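Long-range contacts in putative NADPH:quinone oxidoreductase (Ralstonia eutropha, PDB 3IUP), which binds NADPH and probably catalyses the NADPH-dependent reduction of quinones, as a two-subunit member of the medium-chain dehydrogenase/reductase superfamily: residues 4-9 and 127-132; 15-20 and 71-76; 50-55 and 92-97; 346-351 and 369-374. All blocks are in the same frame, centred on the assembly; numbering follows the deposited sequence. Where two conformers were deposited one is given.

Contact 1 of 4, residues 4-9 and 127-132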
loop_
_atom_site.group_PDB
_atom_site.type_symbol
_atom_site.label_atom_id
_atom_site.label_comp_id
_atom_site.label_asym_id
_atom_site.label_seq_id
_atom_site.Cartn_x
_atom_site.Cartn_y
_atom_site.Cartn_z
ATOM N N SER A 4 -31.025 2.716 -37.563
ATOM C CA SER A 4 -30.661 2.994 -36.186
ATOM C C SER A 4 -31.150 1.830 -35.338
ATOM O O SER A 4 -31.963 1.005 -35.767
ATOM C CB SER A 4 -31.284 4.291 -35.706
ATOM O OG SER A 4 -32.679 4.199 -35.867
ATOM N N ALA A 5 -30.614 1.763 -34.130
ATOM C CA ALA A 5 -30.862 0.674 -33.227
ATOM C C ALA A 5 -30.580 1.191 -31.828
ATOM O O ALA A 5 -30.167 2.332 -31.653
ATOM C CB ALA A 5 -29.997 -0.513 -33.548
ATOM N N LEU A 6 -30.803 0.364 -30.824
ATOM C CA LEU A 6 -30.821 0.861 -29.468
ATOM C C LEU A 6 -29.478 0.660 -28.770
ATOM O O LEU A 6 -28.755 -0.313 -29.030
ATOM C CB LEU A 6 -31.922 0.141 -28.669
ATOM C CG LEU A 6 -33.340 0.338 -29.206
ATOM C CD1 LEU A 6 -34.283 -0.462 -28.328
ATOM C CD2 LEU A 6 -33.668 1.822 -29.188
ATOM N N GLN A 7 -29.175 1.581 -27.860
ATOM C CA GLN A 7 -28.026 1.457 -26.965
ATOM C C GLN A 7 -28.390 2.023 -25.619
ATOM O O GLN A 7 -29.039 3.048 -25.544
ATOM C CB GLN A 7 -26.821 2.222 -27.479
ATOM C CG GLN A 7 -26.457 1.892 -28.884
ATOM C CD GLN A 7 -25.049 2.273 -29.202
ATOM O OE1 GLN A 7 -24.439 3.070 -28.490
ATOM N NE2 GLN A 7 -24.519 1.715 -30.287
ATOM N N LEU A 8 -27.993 1.351 -24.553
ATOM C CA LEU A 8 -28.310 1.877 -23.237
ATOM C C LEU A 8 -27.461 3.119 -22.959
ATOM O O LEU A 8 -26.274 3.191 -23.372
ATOM C CB LEU A 8 -28.005 0.797 -22.209
ATOM C CG LEU A 8 -28.304 1.048 -20.754
ATOM C CD1 LEU A 8 -28.646 -0.389 -20.198
ATOM C CD2 LEU A 8 -27.116 1.709 -20.030
ATOM N N ARG A 9 -28.030 4.084 -22.260
ATOM C CA ARG A 9 -27.290 5.255 -21.821
ATOM C C ARG A 9 -27.518 5.519 -20.331
ATOM O O ARG A 9 -28.654 5.363 -19.816
ATOM C CB ARG A 9 -27.690 6.487 -22.626
ATOM C CG ARG A 9 -27.266 6.411 -24.110
ATOM C CD ARG A 9 -25.776 6.623 -24.254
ATOM N NE ARG A 9 -25.321 6.660 -25.643
ATOM C CZ ARG A 9 -24.972 5.566 -26.328
ATOM N NH1 ARG A 9 -25.084 4.353 -25.771
ATOM N NH2 ARG A 9 -24.547 5.677 -27.574
ATOM N N TYR A 127 -23.426 -2.600 -24.312
ATOM C CA TYR A 127 -24.866 -2.747 -24.063
ATOM C C TYR A 127 -25.618 -1.978 -25.178
ATOM O O TYR A 127 -26.156 -0.881 -24.976
ATOM C CB TYR A 127 -25.305 -2.256 -22.699
ATOM C CG TYR A 127 -24.625 -2.948 -21.538
ATOM C CD1 TYR A 127 -23.878 -4.113 -21.686
ATOM C CD2 TYR A 127 -24.686 -2.380 -20.273
ATOM C CE1 TYR A 127 -23.254 -4.694 -20.586
ATOM C CE2 TYR A 127 -24.069 -2.954 -19.191
ATOM C CZ TYR A 127 -23.362 -4.139 -19.339
ATOM O OH TYR A 127 -22.718 -4.661 -18.251
ATOM N N SER A 128 -25.564 -2.587 -26.356
ATOM C CA SER A 128 -25.919 -1.927 -27.646
ATOM C C SER A 128 -26.286 -3.010 -28.604
ATOM O O SER A 128 -25.667 -4.078 -28.614
ATOM C CB SER A 128 -24.731 -1.163 -28.268
ATOM O OG SER A 128 -24.206 -0.198 -27.362
ATOM N N GLN A 129 -27.268 -2.763 -29.457
ATOM C CA GLN A 129 -27.573 -3.780 -30.451
ATOM C C GLN A 129 -26.426 -4.009 -31.438
ATOM O O GLN A 129 -26.154 -5.167 -31.818
ATOM C CB GLN A 129 -28.828 -3.405 -31.217
ATOM C CG GLN A 129 -30.097 -3.502 -30.415
ATOM C CD GLN A 129 -31.336 -3.249 -31.261
ATOM O OE1 GLN A 129 -31.962 -2.212 -31.154
ATOM N NE2 GLN A 129 -31.693 -4.227 -32.113
ATOM N N TYR A 130 -25.780 -2.916 -31.849
ATOM C CA TYR A 130 -24.679 -2.978 -32.867
ATOM C C TYR A 130 -23.562 -2.126 -32.411
ATOM O O TYR A 130 -23.816 -1.040 -31.872
ATOM C CB TYR A 130 -25.163 -2.440 -34.231
ATOM C CG TYR A 130 -26.166 -3.350 -34.835
ATOM C CD1 TYR A 130 -25.755 -4.445 -35.586
ATOM C CD2 TYR A 130 -27.528 -3.153 -34.619
ATOM C CE1 TYR A 130 -26.690 -5.321 -36.113
ATOM C CE2 TYR A 130 -28.469 -4.029 -35.117
ATOM C CZ TYR A 130 -28.046 -5.105 -35.862
ATOM O OH TYR A 130 -28.955 -5.998 -36.378
ATOM N N ARG A 131 -22.322 -2.603 -32.624
ATOM C CA ARG A 131 -21.129 -1.789 -32.331
ATOM C C ARG A 131 -20.182 -1.838 -33.504
ATOM O O ARG A 131 -19.925 -2.924 -34.039
ATOM C CB ARG A 131 -20.442 -2.239 -31.025
ATOM C CG ARG A 131 -21.111 -1.632 -29.800
ATOM C CD ARG A 131 -20.680 -0.186 -29.568
ATOM N NE ARG A 131 -19.363 -0.153 -28.941
ATOM C CZ ARG A 131 -18.258 0.379 -29.462
ATOM N NH1 ARG A 131 -18.280 0.996 -30.651
ATOM N NH2 ARG A 131 -17.125 0.327 -28.773
ATOM N N CYS A 132 -19.708 -0.661 -33.889
ATOM C CA CYS A 132 -18.733 -0.468 -34.944
ATOM C C CYS A 132 -17.394 -0.260 -34.290
ATOM O O CYS A 132 -17.187 0.730 -33.563
ATOM C CB CYS A 132 -19.075 0.738 -35.777
ATOM S SG CYS A 132 -17.950 0.942 -37.164
HETATM O O HOH W 1 -27.072 -0.275 -31.474
HETATM O O HOH W 2 -24.311 1.491 -24.064
#
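The side chains of L6 and Q129 run side by side in the same direction; the chain of Q129 runs out extended, and its amide is rotated (chi3 -107°) so that OE1 takes the backbone N of L6 at 2.8 Å. This donor lies 32° out of the carbonyl plane, and OE1 also rests on L6 CB. Q129 suits the place because its long side chain stands in for a backbone carbonyl beyond the single bridge, where the chain turns into strand 130-132, whose axis stands at 90° to that of 4-9. Its own N returns a bond to L6 O, and L8 N bonds to Y127 O at 2.9 Å, with Q7 and S128 bridged between. A5 is small enough to put CB against the edge of the Y130 ring, 3.8 Å from CD2. Further along, L8 CB packs on Y127 CB, while the Y127 hydroxyl bonds to P43 O. The S128 hydroxyl bonds to A125 O. A water joins L6 O to Y130 N. The single Q7-S128 bridge, just before strand 130-132, joins strand 4-12 of the five-stranded antiparallel sheet to the mixed sheet of the GroES-like domain, the catalytic domain of the medium-chain reductases.

Contact 2 of 4, residues 15-20 and 71-76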
loop_
_atom_site.group_PDB
_atom_site.type_symbol
_atom_site.label_atom_id
_atom_site.label_comp_id
_atom_site.label_asym_id
_atom_site.label_seq_id
_atom_site.Cartn_x
_atom_site.Cartn_y
_atom_site.Cartn_z
ATOM N N SER A 15 -28.186 18.341 -11.977
ATOM C CA SER A 15 -29.329 18.366 -11.053
ATOM C C SER A 15 -29.295 17.316 -9.918
ATOM O O SER A 15 -30.122 17.401 -8.996
ATOM C CB SER A 15 -30.610 18.169 -11.848
ATOM O OG SER A 15 -30.733 16.848 -12.348
ATOM N N GLY A 16 -28.370 16.349 -9.960
ATOM C CA GLY A 16 -28.285 15.300 -8.934
ATOM C C GLY A 16 -29.072 14.056 -9.317
ATOM O O GLY A 16 -29.196 13.129 -8.519
ATOM N N GLU A 17 -29.601 14.021 -10.536
ATOM C CA GLU A 17 -30.419 12.918 -10.997
ATOM C C GLU A 17 -29.622 12.000 -11.929
ATOM O O GLU A 17 -28.978 12.459 -12.827
ATOM C CB GLU A 17 -31.633 13.438 -11.730
ATOM C CG GLU A 17 -32.478 12.369 -12.441
ATOM C CD GLU A 17 -33.674 12.929 -13.223
ATOM O OE1 GLU A 17 -34.673 13.283 -12.567
ATOM O OE2 GLU A 17 -33.655 12.977 -14.494
ATOM N N LEU A 18 -29.720 10.701 -11.688
ATOM C CA LEU A 18 -29.341 9.655 -12.636
ATOM C C LEU A 18 -30.555 9.336 -13.499
ATOM O O LEU A 18 -31.617 9.125 -12.980
ATOM C CB LEU A 18 -28.895 8.389 -11.885
ATOM C CG LEU A 18 -28.715 7.141 -12.761
ATOM C CD1 LEU A 18 -27.529 7.291 -13.709
ATOM C CD2 LEU A 18 -28.579 5.843 -11.965
ATOM N N GLU A 19 -30.407 9.377 -14.824
ATOM C CA GLU A 19 -31.368 8.836 -15.778
ATOM C C GLU A 19 -30.731 7.717 -16.633
ATOM O O GLU A 19 -29.692 7.917 -17.302
ATOM C CB GLU A 19 -31.948 9.924 -16.695
ATOM C CG GLU A 19 -32.970 9.377 -17.701
ATOM C CD GLU A 19 -33.522 10.397 -18.706
ATOM O OE1 GLU A 19 -33.217 11.603 -18.606
ATOM O OE2 GLU A 19 -34.275 10.007 -19.614
ATOM N N LEU A 20 -31.389 6.562 -16.631
ATOM C CA LEU A 20 -31.039 5.408 -17.424
ATOM C C LEU A 20 -32.077 5.259 -18.478
ATOM O O LEU A 20 -33.281 5.315 -18.189
ATOM C CB LEU A 20 -31.030 4.109 -16.578
ATOM C CG LEU A 20 -30.020 4.095 -15.462
ATOM C CD1 LEU A 20 -30.124 2.812 -14.610
ATOM C CD2 LEU A 20 -28.624 4.199 -16.035
ATOM N N ILE A 71 -37.354 3.922 -18.670
ATOM C CA ILE A 71 -36.502 4.900 -17.989
ATOM C C ILE A 71 -36.401 4.614 -16.492
ATOM O O ILE A 71 -37.397 4.270 -15.835
ATOM C CB ILE A 71 -37.046 6.315 -18.201
ATOM C CG1 ILE A 71 -37.127 6.632 -19.686
ATOM C CG2 ILE A 71 -36.170 7.340 -17.473
ATOM C CD1 ILE A 71 -38.137 7.682 -20.010
ATOM N N VAL A 72 -35.209 4.698 -15.939
ATOM C CA VAL A 72 -35.035 4.683 -14.499
ATOM C C VAL A 72 -34.363 6.008 -14.097
ATOM O O VAL A 72 -33.364 6.416 -14.705
ATOM C CB VAL A 72 -34.204 3.482 -14.002
ATOM C CG1 VAL A 72 -34.006 3.527 -12.460
ATOM C CG2 VAL A 72 -34.840 2.165 -14.473
ATOM N N THR A 73 -34.937 6.670 -13.079
ATOM C CA THR A 73 -34.303 7.826 -12.432
ATOM C C THR A 73 -34.062 7.600 -10.943
ATOM O O THR A 73 -34.767 6.838 -10.309
ATOM C CB THR A 73 -35.091 9.116 -12.719
ATOM O OG1 THR A 73 -36.436 8.981 -12.263
ATOM C CG2 THR A 73 -35.181 9.355 -14.201
ATOM N N ALA A 74 -33.001 8.188 -10.409
ATOM C CA ALA A 74 -32.619 7.993 -8.998
ATOM C C ALA A 74 -31.817 9.232 -8.599
ATOM O O ALA A 74 -31.399 10.012 -9.488
ATOM C CB ALA A 74 -31.785 6.719 -8.831
ATOM N N ARG A 75 -31.556 9.408 -7.299
ATOM C CA ARG A 75 -30.833 10.568 -6.820
ATOM C C ARG A 75 -29.427 10.199 -6.416
ATOM O O ARG A 75 -29.183 9.119 -5.843
ATOM C CB ARG A 75 -31.574 11.161 -5.599
ATOM C CG ARG A 75 -33.036 11.389 -5.832
ATOM C CD ARG A 75 -33.233 12.443 -6.893
ATOM N NE ARG A 75 -32.414 13.626 -6.600
ATOM C CZ ARG A 75 -32.387 14.704 -7.372
ATOM N NH1 ARG A 75 -33.134 14.767 -8.464
ATOM N NH2 ARG A 75 -31.602 15.710 -7.047
ATOM N N VAL A 76 -28.489 11.071 -6.746
ATOM C CA VAL A 76 -27.133 10.975 -6.274
ATOM C C VAL A 76 -27.054 11.894 -5.044
ATOM O O VAL A 76 -27.521 13.013 -5.103
ATOM C CB VAL A 76 -26.139 11.419 -7.345
ATOM C CG1 VAL A 76 -24.671 11.322 -6.831
ATOM C CG2 VAL A 76 -26.367 10.582 -8.623
#
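L20 and V72 lie side by side on the buried face of an antiparallel strand pair, CB to CB 4.1 Å apart, and exchange two backbone bonds as a hydrogen-bonded pair. L18 and A74 form the next such pair, with L18 N to A74 O at 2.9 Å; L18 CB lies near A74 O, and the leucine packs on S10 and I12 of strand 4-12. On the other face, E19 lays its CG against I71 CG2 at 3.8 Å, and E17 reaches across to the methyl of T73, CG2, 3.9 Å from OE2. The beta-branched I71, V72 and T73 suit an extended backbone. At the end of the ladder V76 N meets G16 O at 2.8 Å in an almost straight bond (177°). R75, bent at chi2 and chi3, folds back so that NH2 reaches S15 O at 3.0 Å while one guanidinium face lies over G16 O. G16 has positive phi (93°), a conformation glycine adopts easily. Further out, K13 makes salt bridges with both E17 and E19, holding the two carboxylates together. Strand 17-26 is central in a five-stranded antiparallel sheet, between 70-75 and 4-12, with 61-65 beyond 70-75; L20 packs against L52 and F53 of helix 46-53.

Contact 3 of 4, residues 50-55 and 92-97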
loop_
_atom_site.group_PDB
_atom_site.type_symbol
_atom_site.label_atom_id
_atom_site.label_comp_id
_atom_site.label_asym_id
_atom_site.label_seq_id
_atom_site.Cartn_x
_atom_site.Cartn_y
_atom_site.Cartn_z
ATOM N N GLY A 50 -20.907 -0.126 -11.782
ATOM C CA GLY A 50 -20.348 1.134 -11.264
ATOM C C GLY A 50 -20.663 2.278 -12.211
ATOM O O GLY A 50 -21.131 3.351 -11.821
ATOM N N LEU A 51 -20.484 2.021 -13.486
ATOM C CA LEU A 51 -20.770 3.057 -14.497
ATOM C C LEU A 51 -22.258 3.224 -14.715
ATOM O O LEU A 51 -22.782 4.343 -14.817
ATOM C CB LEU A 51 -20.053 2.703 -15.798
ATOM C CG LEU A 51 -20.197 3.738 -16.901
ATOM C CD1 LEU A 51 -19.611 5.114 -16.458
ATOM C CD2 LEU A 51 -19.520 3.182 -18.181
ATOM N N LEU A 52 -22.967 2.114 -14.736
ATOM C CA LEU A 52 -24.388 2.121 -14.986
ATOM C C LEU A 52 -25.164 2.999 -13.979
ATOM O O LEU A 52 -25.999 3.827 -14.356
ATOM C CB LEU A 52 -24.888 0.681 -14.979
ATOM C CG LEU A 52 -26.348 0.401 -15.276
ATOM C CD1 LEU A 52 -26.750 0.925 -16.708
ATOM C CD2 LEU A 52 -26.574 -1.150 -15.115
ATOM N N PHE A 53 -24.867 2.820 -12.702
ATOM C CA PHE A 53 -25.618 3.489 -11.643
ATOM C C PHE A 53 -24.861 4.639 -11.029
ATOM O O PHE A 53 -25.430 5.411 -10.275
ATOM C CB PHE A 53 -25.988 2.477 -10.543
ATOM C CG PHE A 53 -26.773 1.313 -11.050
ATOM C CD1 PHE A 53 -27.917 1.514 -11.771
ATOM C CD2 PHE A 53 -26.381 -0.010 -10.748
ATOM C CE1 PHE A 53 -28.655 0.447 -12.252
ATOM C CE2 PHE A 53 -27.125 -1.084 -11.220
ATOM C CZ PHE A 53 -28.253 -0.854 -11.956
ATOM N N GLY A 54 -23.573 4.717 -11.292
ATOM C CA GLY A 54 -22.747 5.756 -10.683
ATOM C C GLY A 54 -22.842 5.710 -9.161
ATOM O O GLY A 54 -23.012 4.644 -8.557
ATOM N N ALA A 55 -22.765 6.885 -8.546
ATOM C CA ALA A 55 -22.941 7.021 -7.093
ATOM C C ALA A 55 -24.394 7.184 -6.727
ATOM O O ALA A 55 -24.689 7.663 -5.626
ATOM C CB ALA A 55 -22.115 8.227 -6.582
HETATM N N MSE A 92 -23.545 8.542 -21.041
HETATM C CA MSE A 92 -22.503 7.502 -21.071
HETATM C C MSE A 92 -23.011 6.190 -21.579
HETATM O O MSE A 92 -23.945 5.631 -21.043
HETATM C CB MSE A 92 -21.916 7.232 -19.673
HETATM C CG MSE A 92 -21.475 8.424 -18.904
HETATM SE SE MSE A 92 -19.949 9.265 -19.756
HETATM C CE MSE A 92 -18.594 8.163 -18.909
ATOM N N PRO A 93 -22.374 5.648 -22.628
ATOM C CA PRO A 93 -22.618 4.279 -22.984
ATOM C C PRO A 93 -22.050 3.352 -21.912
ATOM O O PRO A 93 -21.172 3.747 -21.142
ATOM C CB PRO A 93 -21.863 4.122 -24.315
ATOM C CG PRO A 93 -21.322 5.414 -24.661
ATOM C CD PRO A 93 -21.315 6.262 -23.447
ATOM N N VAL A 94 -22.539 2.121 -21.845
ATOM C CA VAL A 94 -22.141 1.229 -20.762
ATOM C C VAL A 94 -21.832 -0.139 -21.339
ATOM O O VAL A 94 -22.374 -0.521 -22.381
ATOM C CB VAL A 94 -23.260 1.153 -19.685
ATOM C CG1 VAL A 94 -22.831 0.236 -18.519
ATOM C CG2 VAL A 94 -23.580 2.530 -19.158
ATOM N N GLY A 95 -20.962 -0.881 -20.656
ATOM C CA GLY A 95 -20.682 -2.259 -20.968
ATOM C C GLY A 95 -19.301 -2.405 -21.549
ATOM O O GLY A 95 -19.063 -2.035 -22.697
ATOM N N ASN A 96 -18.376 -2.951 -20.756
ATOM C CA ASN A 96 -16.982 -3.075 -21.186
ATOM C C ASN A 96 -16.797 -4.051 -22.316
ATOM O O ASN A 96 -16.079 -3.753 -23.261
ATOM C CB ASN A 96 -16.063 -3.533 -20.040
ATOM C CG ASN A 96 -15.701 -2.414 -19.113
ATOM O OD1 ASN A 96 -15.171 -1.393 -19.553
ATOM N ND2 ASN A 96 -15.922 -2.606 -17.807
ATOM N N GLU A 97 -17.398 -5.232 -22.199
ATOM C CA GLU A 97 -17.057 -6.355 -23.049
ATOM C C GLU A 97 -18.307 -7.065 -23.525
ATOM O O GLU A 97 -19.366 -6.985 -22.889
ATOM C CB GLU A 97 -16.153 -7.384 -22.299
ATOM C CG GLU A 97 -16.819 -8.117 -21.169
ATOM C CD GLU A 97 -15.920 -9.116 -20.428
ATOM O OE1 GLU A 97 -14.918 -9.589 -21.026
ATOM O OE2 GLU A 97 -16.307 -9.492 -19.284
#
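L51 pushes its two methyl groups in different directions over the chain at 92-94: CD2 sits 3.4 Å from the carbonyl oxygen of P93 and 4.2 Å from V94 CG2, while CD1 meets CE of M92 at 4.0 Å. CG stands opposite the backbone N (chi1 -176°), which carries the fork of the leucine off the helix toward 92-94. M92, present as selenomethionine, approaches at about a right angle; its chain bends at chi2 and chi3, so that the terminal methyl curls back to the leucine. A flexible, unbranched residue is well suited to fill such an irregular surface. Beside it L52 meets V94 with CB, 4.1 Å from CG1, and its CD1 comes close to the same valine. V94 thus touches two successive helix residues, L51 through CG2 and L52 through CG1. Its compact, branched side chain also touches L8 and S10 of strand 4-12. The helix stops just beyond, at G54, whose positive phi favours glycine, and G54 N makes a weak bond to G50 O.

The second subunit closes in on the same spot, where its R274 packs on L51 and its Y272 on M92. Polar ties run around the contact: R87 reaches L51 O, and S10 bonds to L52 O. No hydrogen bond joins the two segments directly. Their union therefore rests on dispersion and on the burial of apolar surface, while the bond from N96 N to D48 OD1 provides a directional link nearby between helix 46-53 and the chain after strand 90-93.

Contact 4 of 4, residues 346-351 and 369-374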
loop_
_atom_site.group_PDB
_atom_site.type_symbol
_atom_site.label_atom_id
_atom_site.label_comp_id
_atom_site.label_asym_id
_atom_site.label_seq_id
_atom_site.Cartn_x
_atom_site.Cartn_y
_atom_site.Cartn_z
ATOM N N ILE A 346 -30.945 -11.644 -20.127
ATOM C CA ILE A 346 -32.015 -10.659 -20.226
ATOM C C ILE A 346 -31.863 -9.760 -21.438
ATOM O O ILE A 346 -30.758 -9.585 -21.954
ATOM C CB ILE A 346 -32.094 -9.787 -18.948
ATOM C CG1 ILE A 346 -30.790 -9.014 -18.714
ATOM C CG2 ILE A 346 -32.385 -10.651 -17.704
ATOM C CD1 ILE A 346 -30.855 -8.033 -17.526
ATOM N N SER A 347 -32.968 -9.176 -21.888
ATOM C CA SER A 347 -32.954 -8.176 -22.936
ATOM C C SER A 347 -32.412 -6.840 -22.461
ATOM O O SER A 347 -32.345 -6.516 -21.265
ATOM C CB SER A 347 -34.372 -7.925 -23.485
ATOM O OG SER A 347 -35.184 -7.343 -22.483
ATOM N N LEU A 348 -32.181 -5.975 -23.427
ATOM C CA LEU A 348 -31.774 -4.598 -23.110
ATOM C C LEU A 348 -32.790 -3.842 -22.243
ATOM O O LEU A 348 -32.440 -3.254 -21.225
ATOM C CB LEU A 348 -31.493 -3.860 -24.428
ATOM C CG LEU A 348 -30.447 -2.791 -24.379
ATOM C CD1 LEU A 348 -29.093 -3.281 -23.945
ATOM C CD2 LEU A 348 -30.370 -2.142 -25.789
ATOM N N ALA A 349 -34.062 -3.935 -22.592
ATOM C CA ALA A 349 -35.132 -3.312 -21.795
ATOM C C ALA A 349 -35.187 -3.851 -20.355
ATOM O O ALA A 349 -35.429 -3.094 -19.398
ATOM C CB ALA A 349 -36.446 -3.488 -22.470
ATOM N N GLU A 350 -34.911 -5.146 -20.197
ATOM C CA GLU A 350 -34.924 -5.761 -18.872
ATOM C C GLU A 350 -33.787 -5.327 -17.933
ATOM O O GLU A 350 -33.909 -5.451 -16.719
ATOM C CB GLU A 350 -34.940 -7.295 -19.035
ATOM C CG GLU A 350 -36.249 -7.838 -19.520
ATOM C CD GLU A 350 -36.213 -9.358 -19.797
ATOM O OE1 GLU A 350 -35.160 -9.937 -20.178
ATOM O OE2 GLU A 350 -37.285 -9.998 -19.642
ATOM N N VAL A 351 -32.686 -4.785 -18.477
ATOM C CA VAL A 351 -31.646 -4.194 -17.679
ATOM C C VAL A 351 -32.236 -3.072 -16.815
ATOM O O VAL A 351 -31.755 -2.829 -15.712
ATOM C CB VAL A 351 -30.482 -3.669 -18.581
ATOM C CG1 VAL A 351 -29.368 -2.974 -17.802
ATOM C CG2 VAL A 351 -29.943 -4.815 -19.482
ATOM N N TYR A 369 -25.758 -11.764 -14.313
ATOM C CA TYR A 369 -26.721 -11.669 -15.407
ATOM C C TYR A 369 -25.981 -11.410 -16.724
ATOM O O TYR A 369 -25.015 -10.666 -16.738
ATOM C CB TYR A 369 -27.733 -10.551 -15.146
ATOM C CG TYR A 369 -28.932 -10.937 -14.295
ATOM C CD1 TYR A 369 -28.836 -11.858 -13.266
ATOM C CD2 TYR A 369 -30.177 -10.347 -14.539
ATOM C CE1 TYR A 369 -29.973 -12.193 -12.511
ATOM C CE2 TYR A 369 -31.303 -10.672 -13.799
ATOM C CZ TYR A 369 -31.190 -11.600 -12.790
ATOM O OH TYR A 369 -32.323 -11.888 -12.068
ATOM N N LEU A 370 -26.486 -11.995 -17.809
ATOM C CA LEU A 370 -25.950 -11.812 -19.178
ATOM C C LEU A 370 -26.996 -11.032 -19.956
ATOM O O LEU A 370 -28.177 -11.366 -19.896
ATOM C CB LEU A 370 -25.749 -13.144 -19.844
ATOM C CG LEU A 370 -25.097 -13.138 -21.223
ATOM C CD1 LEU A 370 -23.644 -12.644 -21.088
ATOM C CD2 LEU A 370 -25.185 -14.551 -21.843
ATOM N N ILE A 371 -26.582 -9.982 -20.644
ATOM C CA ILE A 371 -27.486 -9.241 -21.498
ATOM C C ILE A 371 -27.322 -9.715 -22.913
ATOM O O ILE A 371 -26.188 -9.875 -23.427
ATOM C CB ILE A 371 -27.211 -7.720 -21.468
ATOM C CG1 ILE A 371 -27.335 -7.138 -20.058
ATOM C CG2 ILE A 371 -28.157 -6.923 -22.450
ATOM C CD1 ILE A 371 -26.606 -5.775 -19.908
ATOM N N ASN A 372 -28.447 -9.932 -23.582
ATOM C CA ASN A 372 -28.436 -10.078 -25.020
ATOM C C ASN A 372 -29.129 -8.863 -25.609
ATOM O O ASN A 372 -30.357 -8.785 -25.592
ATOM C CB ASN A 372 -29.142 -11.359 -25.459
ATOM C CG ASN A 372 -29.237 -11.477 -26.983
ATOM O OD1 ASN A 372 -28.881 -10.562 -27.729
ATOM N ND2 ASN A 372 -29.678 -12.632 -27.440
ATOM N N PRO A 373 -28.359 -7.888 -26.122
ATOM C CA PRO A 373 -28.971 -6.624 -26.580
ATOM C C PRO A 373 -29.992 -6.788 -27.654
ATOM O O PRO A 373 -30.844 -5.907 -27.827
ATOM C CB PRO A 373 -27.769 -5.841 -27.139
ATOM C CG PRO A 373 -26.643 -6.322 -26.281
ATOM C CD PRO A 373 -26.894 -7.798 -26.136
ATOM N N ASN A 374 -29.877 -7.855 -28.421
ATOM C CA ASN A 374 -30.815 -8.089 -29.475
ATOM C C ASN A 374 -31.991 -9.021 -29.120
ATOM O O ASN A 374 -32.863 -9.282 -29.973
ATOM C CB ASN A 374 -30.055 -8.568 -30.711
ATOM C CG ASN A 374 -29.360 -7.435 -31.410
ATOM O OD1 ASN A 374 -29.999 -6.690 -32.145
ATOM N ND2 ASN A 374 -28.038 -7.252 -31.151
HETATM O O HOH W 3 -32.981 -6.377 -26.280
#
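Strands 344-347 and 369-372 run parallel, I346 being paired with I371 by bonds from I346 N to L370 O and from N372 N to I346 O, both 2.8 Å. They belong to the mixed sheet of the GroES-like fold, where 369-372 also pairs with strand 34-43. I346 meets Y369 at about a right angle, its CD1 in the plane of the ring and 3.8 Å from CD2, so the aromatic edge is met by a methyl. CG1 of I346 takes the position between backbone N and carbonyl carbon (chi1 61°), which places it 4.2 Å from I371 CG1. I371 is also touched by L348 CD1 at its CG2, and V351 crosses it with CG2 only 3.5 Å from CD1, a tight fit. Branched aliphatics suit this buried wedge between strand and helix. S347 turns the chain into that helix through a capping box: its OG accepts from E350 N, and E350 OE1 accepts from S347 N at 2.9 Å. N372 OD1 accepts from N374 N in an Asx turn that spans P373. Between the two segments, a water accepts from L348 N at 3.0 Å and donates to P373 O at 2.7 Å.

How the contacts relate
Along the chain contact 1 encloses both contact 2 and contact 3, whose segments alternate, and contact 4 follows near the C-terminus. Contacts 1, 2 and 3 share the five-stranded antiparallel sheet: strand 4-12 lies between strands 17-26 and 90-93. Contact 4 belongs instead to the mixed sheet, which contact 1 joins to the first. Centres of contacts 1 and 4 are about 12 Å apart, those of 2 and 3 about 13 Å, and those of 1 and 2 about 21 Å. L52 touches L8, L20 and V351, linking contact 3 to all the others. The C-terminal chain is thereby drawn back into the domain built mainly from the N-terminal part.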